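Local atomic coordinates of beta-1,4-mannanase (Caldicellulosiruptor saccharolyticus, PDB entry 1PMH), a protein that binds mannohexaose through a family 27 carbohydrate-binding module and probably helps direct a beta-1,4-mannanase to its mannan substrate. Residues W60-V72 and K153-Q165. Residues are numbered along the deposited sequence; the frame is centred on the assembly and turned at random.
Sequences WDQGDLGTWIGGV and KKRAQLVFQFAGQ. Unlike the reference sequence in segment 60-72: Ile69 (reference Phe). With BMA (beta-D-mannopyranose), chain B; BMA (beta-D-mannopyranose), chain C; EDO (1,2-ethanediol), chain G; EDO (1,2-ethanediol), chain D.
Asp61 to Trp68 pair with Gly164 to Gln157 as neighbouring antiparallel strands, their axes approach to 4.2 Å and run at 167°, and a classic beta bulge sets both Trp60 and Asp61 against Gly164. Backbone bonds run the length of the ladder, from Asp61 and Gly164 to Ile69 and Ala156. Trp60 lies flat over Ala163, whose CB sits 3.3 Å from CE2. The opposite ring face carries a mannose of the bound glycan, with its C5 above the ring centre. CG of Trp60 is anti to the backbone N (chi1 -165°), which swings the indole back over Ala163. Its NE1 gives a 2.8 Å hydrogen bond to Gln62 OE1 in the ring plane. With an alanine here, the sugar is likely to lose its stacking platform and Gln62 OE1 this donor. The amides of Gln62 and Gln161 stack, their planes 19° apart. Both NE2 groups donate to one carboxylate: Gln161 to Asp64 OD1 (2.8 Å), Gln62 to OD2, each on a syn lone pair. This fixes the amide orientations. Gln161 OE1 then accepts from O2 of the next mannose (2.6 Å), and its NE2 donates to O3 (3.0 Å). Farther along the same face, CB of Gln157 packs over the six-membered ring of Trp68, 3.6 Å from its centroid. Trp68 turns its CH2 edge onto the guanidinium face of Arg155, the ring standing steeply to that plane. Arg155 is also held by a salt bridge to Glu74 and a hydrogen bond to Asn110 O, and touches another mannose. Leu65, Leu158 and Phe160 point to the other face, against strand 172-181 of the second sheet of the jellyroll sandwich. One face thus serves the hydrophobic core; the other joins an aromatic platform to amides held by Asp64, consistent with recognition of mannan.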
loop_
_atom_site.group_PDB
_atom_site.type_symbol
_atom_site.label_atom_id
_atom_site.label_comp_id
_atom_site.label_asym_id
_atom_site.label_seq_id
_atom_site.Cartn_x
_atom_site.Cartn_y
_atom_site.Cartn_z
ATOM N N TRP A 60 -11.729 -4.976 -13.151
ATOM C CA TRP A 60 -11.427 -5.005 -11.706
ATOM C C TRP A 60 -10.520 -6.207 -11.416
ATOM O O TRP A 60 -10.958 -7.226 -10.883
ATOM C CB TRP A 60 -12.725 -5.022 -10.892
ATOM C CG TRP A 60 -12.445 -4.692 -9.467
ATOM C CD1 TRP A 60 -12.274 -5.591 -8.472
ATOM C CD2 TRP A 60 -12.229 -3.410 -8.893
ATOM N NE1 TRP A 60 -11.988 -4.943 -7.296
ATOM C CE2 TRP A 60 -11.942 -3.600 -7.526
ATOM C CE3 TRP A 60 -12.294 -2.106 -9.385
ATOM C CZ2 TRP A 60 -11.733 -2.530 -6.649
ATOM C CZ3 TRP A 60 -12.081 -1.075 -8.532
ATOM C CH2 TRP A 60 -11.790 -1.286 -7.189
ATOM N N ASP A 61 -9.228 -6.058 -11.708
ATOM C CA ASP A 61 -8.272 -7.148 -11.616
ATOM C C ASP A 61 -7.570 -7.065 -10.254
ATOM O O ASP A 61 -6.523 -6.422 -10.114
ATOM C CB ASP A 61 -7.286 -7.035 -12.779
ATOM C CG ASP A 61 -6.438 -8.250 -12.976
ATOM O OD1 ASP A 61 -6.426 -9.189 -12.149
ATOM O OD2 ASP A 61 -5.719 -8.326 -14.008
ATOM N N GLN A 62 -8.197 -7.666 -9.254
ATOM C CA GLN A 62 -7.943 -7.381 -7.855
ATOM C C GLN A 62 -6.873 -8.272 -7.240
ATOM O O GLN A 62 -6.745 -9.451 -7.583
ATOM C CB GLN A 62 -9.267 -7.590 -7.085
ATOM C CG GLN A 62 -9.275 -7.187 -5.622
ATOM C CD GLN A 62 -10.590 -7.483 -4.957
ATOM O OE1 GLN A 62 -11.666 -7.092 -5.456
ATOM N NE2 GLN A 62 -10.562 -8.151 -3.824
ATOM N N GLY A 63 -6.126 -7.717 -6.286
ATOM C CA GLY A 63 -5.209 -8.448 -5.442
ATOM C C GLY A 63 -5.186 -7.768 -4.088
ATOM O O GLY A 63 -5.401 -6.567 -4.004
ATOM N N ASP A 64 -4.930 -8.528 -3.040
ATOM C CA ASP A 64 -4.986 -8.046 -1.674
ATOM C C ASP A 64 -3.726 -8.439 -0.907
ATOM O O ASP A 64 -3.351 -9.599 -0.819
ATOM C CB ASP A 64 -6.235 -8.537 -0.950
ATOM C CG ASP A 64 -7.523 -8.002 -1.553
ATOM O OD1 ASP A 64 -7.946 -6.918 -1.146
ATOM O OD2 ASP A 64 -8.098 -8.620 -2.462
ATOM N N LEU A 65 -3.072 -7.425 -0.389
ATOM C CA LEU A 65 -1.811 -7.477 0.340
ATOM C C LEU A 65 -2.129 -7.164 1.792
ATOM O O LEU A 65 -2.711 -6.148 2.057
ATOM C CB LEU A 65 -0.883 -6.411 -0.244
ATOM C CG LEU A 65 0.456 -6.264 0.427
ATOM C CD1 LEU A 65 1.444 -7.363 -0.002
ATOM C CD2 LEU A 65 0.997 -4.877 0.114
ATOM N N GLY A 66 -1.688 -7.993 2.723
ATOM C CA GLY A 66 -1.930 -7.748 4.120
ATOM C C GLY A 66 -0.683 -7.734 4.960
ATOM O O GLY A 66 0.323 -8.350 4.620
ATOM N N THR A 67 -0.770 -7.088 6.119
ATOM C CA THR A 67 0.213 -7.232 7.164
ATOM C C THR A 67 -0.506 -7.295 8.507
ATOM O O THR A 67 -1.510 -6.631 8.692
ATOM C CB THR A 67 1.302 -6.138 7.137
ATOM O OG1 THR A 67 2.351 -6.481 8.047
ATOM C CG2 THR A 67 0.764 -4.781 7.513
ATOM N N TRP A 68 0.031 -8.075 9.421
ATOM C CA TRP A 68 -0.428 -8.102 10.772
ATOM C C TRP A 68 0.461 -7.202 11.557
ATOM O O TRP A 68 1.694 -7.323 11.545
ATOM C CB TRP A 68 -0.354 -9.535 11.329
ATOM C CG TRP A 68 -1.430 -10.404 10.784
ATOM C CD1 TRP A 68 -1.317 -11.342 9.792
ATOM C CD2 TRP A 68 -2.780 -10.445 11.199
ATOM N NE1 TRP A 68 -2.517 -11.951 9.555
ATOM C CE2 TRP A 68 -3.443 -11.421 10.411
ATOM C CE3 TRP A 68 -3.515 -9.766 12.192
ATOM C CZ2 TRP A 68 -4.794 -11.710 10.577
ATOM C CZ3 TRP A 68 -4.840 -10.069 12.358
ATOM C CH2 TRP A 68 -5.481 -11.003 11.532
ATOM N N ILE A 69 -0.119 -6.277 12.262
ATOM C CA ILE A 69 0.664 -5.461 13.150
ATOM C C ILE A 69 1.455 -6.317 14.147
ATOM O O ILE A 69 0.937 -7.259 14.744
ATOM C CB ILE A 69 -0.205 -4.386 13.810
ATOM C CG1 ILE A 69 -1.120 -3.668 12.809
ATOM C CG2 ILE A 69 0.629 -3.362 14.563
ATOM C CD1 ILE A 69 -0.478 -2.905 11.706
ATOM N N GLY A 70 2.763 -6.080 14.235
ATOM C CA GLY A 70 3.610 -6.871 15.106
ATOM C C GLY A 70 3.854 -8.304 14.670
ATOM O O GLY A 70 4.475 -9.058 15.394
ATOM N N GLY A 71 3.452 -8.654 13.463
ATOM C CA GLY A 71 3.517 -9.991 12.922
ATOM C C GLY A 71 2.594 -10.970 13.603
ATOM O O GLY A 71 2.722 -12.162 13.301
ATOM N N VAL A 72 1.691 -10.518 14.498
ATOM C CA VAL A 72 0.894 -11.497 15.249
ATOM C C VAL A 72 -0.368 -11.845 14.498
ATOM O O VAL A 72 -1.282 -11.017 14.428
ATOM C CB VAL A 72 0.540 -11.025 16.642
ATOM C CG1 VAL A 72 -0.333 -12.016 17.358
ATOM C CG2 VAL A 72 1.819 -10.696 17.435
ATOM N N LYS A 153 -9.910 -1.539 20.314
ATOM C CA LYS A 153 -9.282 -2.787 19.922
ATOM C C LYS A 153 -10.004 -3.392 18.716
ATOM O O LYS A 153 -11.222 -3.578 18.734
ATOM C CB LYS A 153 -9.251 -3.748 21.101
ATOM C CG LYS A 153 -8.332 -3.355 22.232
ATOM C CD LYS A 153 -8.653 -4.171 23.497
ATOM C CE LYS A 153 -9.869 -3.643 24.232
ATOM N NZ LYS A 153 -10.302 -4.242 25.533
ATOM N N LYS A 154 -9.218 -3.689 17.678
ATOM C CA LYS A 154 -9.723 -4.277 16.446
ATOM C C LYS A 154 -8.726 -5.295 15.954
ATOM O O LYS A 154 -7.551 -5.276 16.280
ATOM C CB LYS A 154 -9.921 -3.174 15.389
ATOM C CG LYS A 154 -11.056 -2.163 15.687
ATOM C CD LYS A 154 -12.421 -2.768 15.605
ATOM C CE LYS A 154 -13.464 -1.686 15.687
ATOM N NZ LYS A 154 -14.825 -2.245 15.623
ATOM N N ARG A 155 -9.214 -6.177 15.083
ATOM C CA ARG A 155 -8.389 -7.156 14.414
ATOM C C ARG A 155 -7.292 -6.442 13.624
ATOM O O ARG A 155 -7.578 -5.577 12.813
ATOM C CB ARG A 155 -9.266 -7.986 13.488
ATOM C CG ARG A 155 -8.640 -9.185 12.878
ATOM C CD ARG A 155 -9.712 -10.052 12.221
ATOM N NE ARG A 155 -9.181 -11.257 11.596
ATOM C CZ ARG A 155 -8.728 -11.307 10.363
ATOM N NH1 ARG A 155 -8.696 -10.237 9.585
ATOM N NH2 ARG A 155 -8.263 -12.465 9.910
ATOM N N ALA A 156 -6.045 -6.831 13.872
ATOM C CA ALA A 156 -4.886 -6.015 13.551
ATOM C C ALA A 156 -4.281 -6.274 12.176
ATOM O O ALA A 156 -3.055 -6.317 12.043
ATOM C CB ALA A 156 -3.839 -6.162 14.589
ATOM N N GLN A 157 -5.140 -6.484 11.175
ATOM C CA GLN A 157 -4.645 -6.729 9.820
ATOM C C GLN A 157 -4.950 -5.499 8.967
ATOM O O GLN A 157 -6.105 -5.143 8.755
ATOM C CB GLN A 157 -5.261 -8.004 9.256
ATOM C CG GLN A 157 -4.569 -8.378 7.963
ATOM C CD GLN A 157 -5.195 -9.562 7.274
ATOM O OE1 GLN A 157 -6.423 -9.674 7.187
ATOM N NE2 GLN A 157 -4.359 -10.479 6.786
ATOM N N LEU A 158 -3.885 -4.913 8.438
ATOM C CA LEU A 158 -3.999 -3.804 7.487
ATOM C C LEU A 158 -3.884 -4.428 6.109
ATOM O O LEU A 158 -2.969 -5.210 5.865
ATOM C CB LEU A 158 -2.868 -2.830 7.744
ATOM C CG LEU A 158 -2.801 -1.547 6.972
ATOM C CD1 LEU A 158 -3.982 -0.654 7.179
ATOM C CD2 LEU A 158 -1.504 -0.830 7.303
ATOM N N VAL A 159 -4.799 -4.027 5.224
ATOM C CA VAL A 159 -4.854 -4.540 3.878
ATOM C C VAL A 159 -4.783 -3.392 2.888
ATOM O O VAL A 159 -5.498 -2.397 3.024
ATOM C CB VAL A 159 -6.093 -5.388 3.641
ATOM C CG1 VAL A 159 -6.198 -5.837 2.183
ATOM C CG2 VAL A 159 -6.113 -6.594 4.582
ATOM N N PHE A 160 -3.920 -3.580 1.892
ATOM C CA PHE A 160 -3.898 -2.757 0.701
ATOM C C PHE A 160 -4.430 -3.597 -0.456
ATOM O O PHE A 160 -3.890 -4.649 -0.748
ATOM C CB PHE A 160 -2.500 -2.283 0.342
ATOM C CG PHE A 160 -1.967 -1.238 1.266
ATOM C CD1 PHE A 160 -1.504 -1.576 2.496
ATOM C CD2 PHE A 160 -1.923 0.104 0.871
ATOM C CE1 PHE A 160 -1.007 -0.615 3.401
ATOM C CE2 PHE A 160 -1.434 1.060 1.720
ATOM C CZ PHE A 160 -0.988 0.660 2.970
ATOM N N GLN A 161 -5.538 -3.134 -1.051
ATOM C CA GLN A 161 -6.107 -3.753 -2.211
ATOM C C GLN A 161 -5.690 -2.958 -3.440
ATOM O O GLN A 161 -5.742 -1.752 -3.422
ATOM C CB GLN A 161 -7.616 -3.822 -2.103
ATOM C CG GLN A 161 -8.257 -4.507 -3.298
ATOM C CD GLN A 161 -9.750 -4.628 -3.088
ATOM O OE1 GLN A 161 -10.536 -3.854 -3.667
ATOM N NE2 GLN A 161 -10.163 -5.562 -2.270
ATOM N N PHE A 162 -5.303 -3.667 -4.505
ATOM C CA PHE A 162 -5.014 -3.072 -5.784
ATOM C C PHE A 162 -5.918 -3.723 -6.794
ATOM O O PHE A 162 -6.082 -4.942 -6.776
ATOM C CB PHE A 162 -3.554 -3.314 -6.167
ATOM C CG PHE A 162 -2.588 -2.656 -5.265
ATOM C CD1 PHE A 162 -2.154 -3.265 -4.101
ATOM C CD2 PHE A 162 -2.086 -1.387 -5.576
ATOM C CE1 PHE A 162 -1.286 -2.599 -3.245
ATOM C CE2 PHE A 162 -1.226 -0.747 -4.679
ATOM C CZ PHE A 162 -0.822 -1.376 -3.568
ATOM N N ALA A 163 -6.433 -2.964 -7.750
ATOM C CA ALA A 163 -7.257 -3.571 -8.798
ATOM C C ALA A 163 -7.019 -2.868 -10.108
ATOM O O ALA A 163 -7.276 -1.680 -10.260
ATOM C CB ALA A 163 -8.759 -3.531 -8.453
ATOM N N GLY A 164 -6.528 -3.624 -11.080
ATOM C CA GLY A 164 -6.402 -3.065 -12.424
ATOM C C GLY A 164 -7.781 -2.765 -13.013
ATOM O O GLY A 164 -8.689 -3.566 -12.943
ATOM N N GLN A 165 -7.906 -1.608 -13.622
ATOM C CA GLN A 165 -9.164 -1.190 -14.268
ATOM C C GLN A 165 -8.884 -1.050 -15.753
ATOM O O GLN A 165 -8.475 -0.026 -16.267
ATOM C CB GLN A 165 -9.690 0.109 -13.672
ATOM C CG GLN A 165 -10.113 0.015 -12.211
ATOM C CD GLN A 165 -10.639 1.296 -11.668
ATOM O OE1 GLN A 165 -9.824 2.136 -11.251
ATOM N NE2 GLN A 165 -11.914 1.494 -11.694
HETATM C C1 BMA B . -16.246 -1.379 -8.195
HETATM C C2 BMA B . -16.521 -0.636 -6.909
HETATM C C3 BMA B . -15.644 -1.234 -5.819
HETATM C C4 BMA B . -15.716 -2.730 -5.829
HETATM C C5 BMA B . -15.457 -3.335 -7.216
HETATM C C6 BMA B . -15.589 -4.834 -7.300
HETATM O O2 BMA B . -17.877 -0.823 -6.547
HETATM O O3 BMA B . -15.913 -0.660 -4.544
HETATM O O4 BMA B . -14.691 -3.146 -4.959
HETATM O O5 BMA B . -16.375 -2.766 -8.137
HETATM O O6 BMA B . -16.842 -5.259 -6.813
HETATM C C1 BMA C . -15.011 -4.235 -4.144
HETATM C C2 BMA C . -13.747 -4.847 -3.621
HETATM C C3 BMA C . -14.142 -5.989 -2.691
HETATM C C4 BMA C . -15.132 -5.476 -1.630
HETATM C C5 BMA C . -16.281 -4.718 -2.261
HETATM C C6 BMA C . -17.138 -4.094 -1.174
HETATM O O2 BMA C . -13.015 -3.878 -2.905
HETATM O O3 BMA C . -12.949 -6.576 -2.156
HETATM O O4 BMA C . -15.766 -6.568 -1.025
HETATM O O5 BMA C . -15.804 -3.695 -3.094
HETATM O O6 BMA C . -18.281 -3.592 -1.773
HETATM C C1 EDO G . -0.093 -10.877 5.817
HETATM O O1 EDO G . -1.416 -10.690 6.288
HETATM C C2 EDO G . 0.891 -11.442 6.830
HETATM O O2 EDO G . 1.237 -10.591 7.896
HETATM C C1 EDO D . -2.736 -11.676 -13.256
HETATM O O1 EDO D . -3.305 -12.700 -12.479
HETATM C C2 EDO D . -3.660 -10.518 -12.977
HETATM O O2 EDO D . -3.831 -10.027 -14.275
#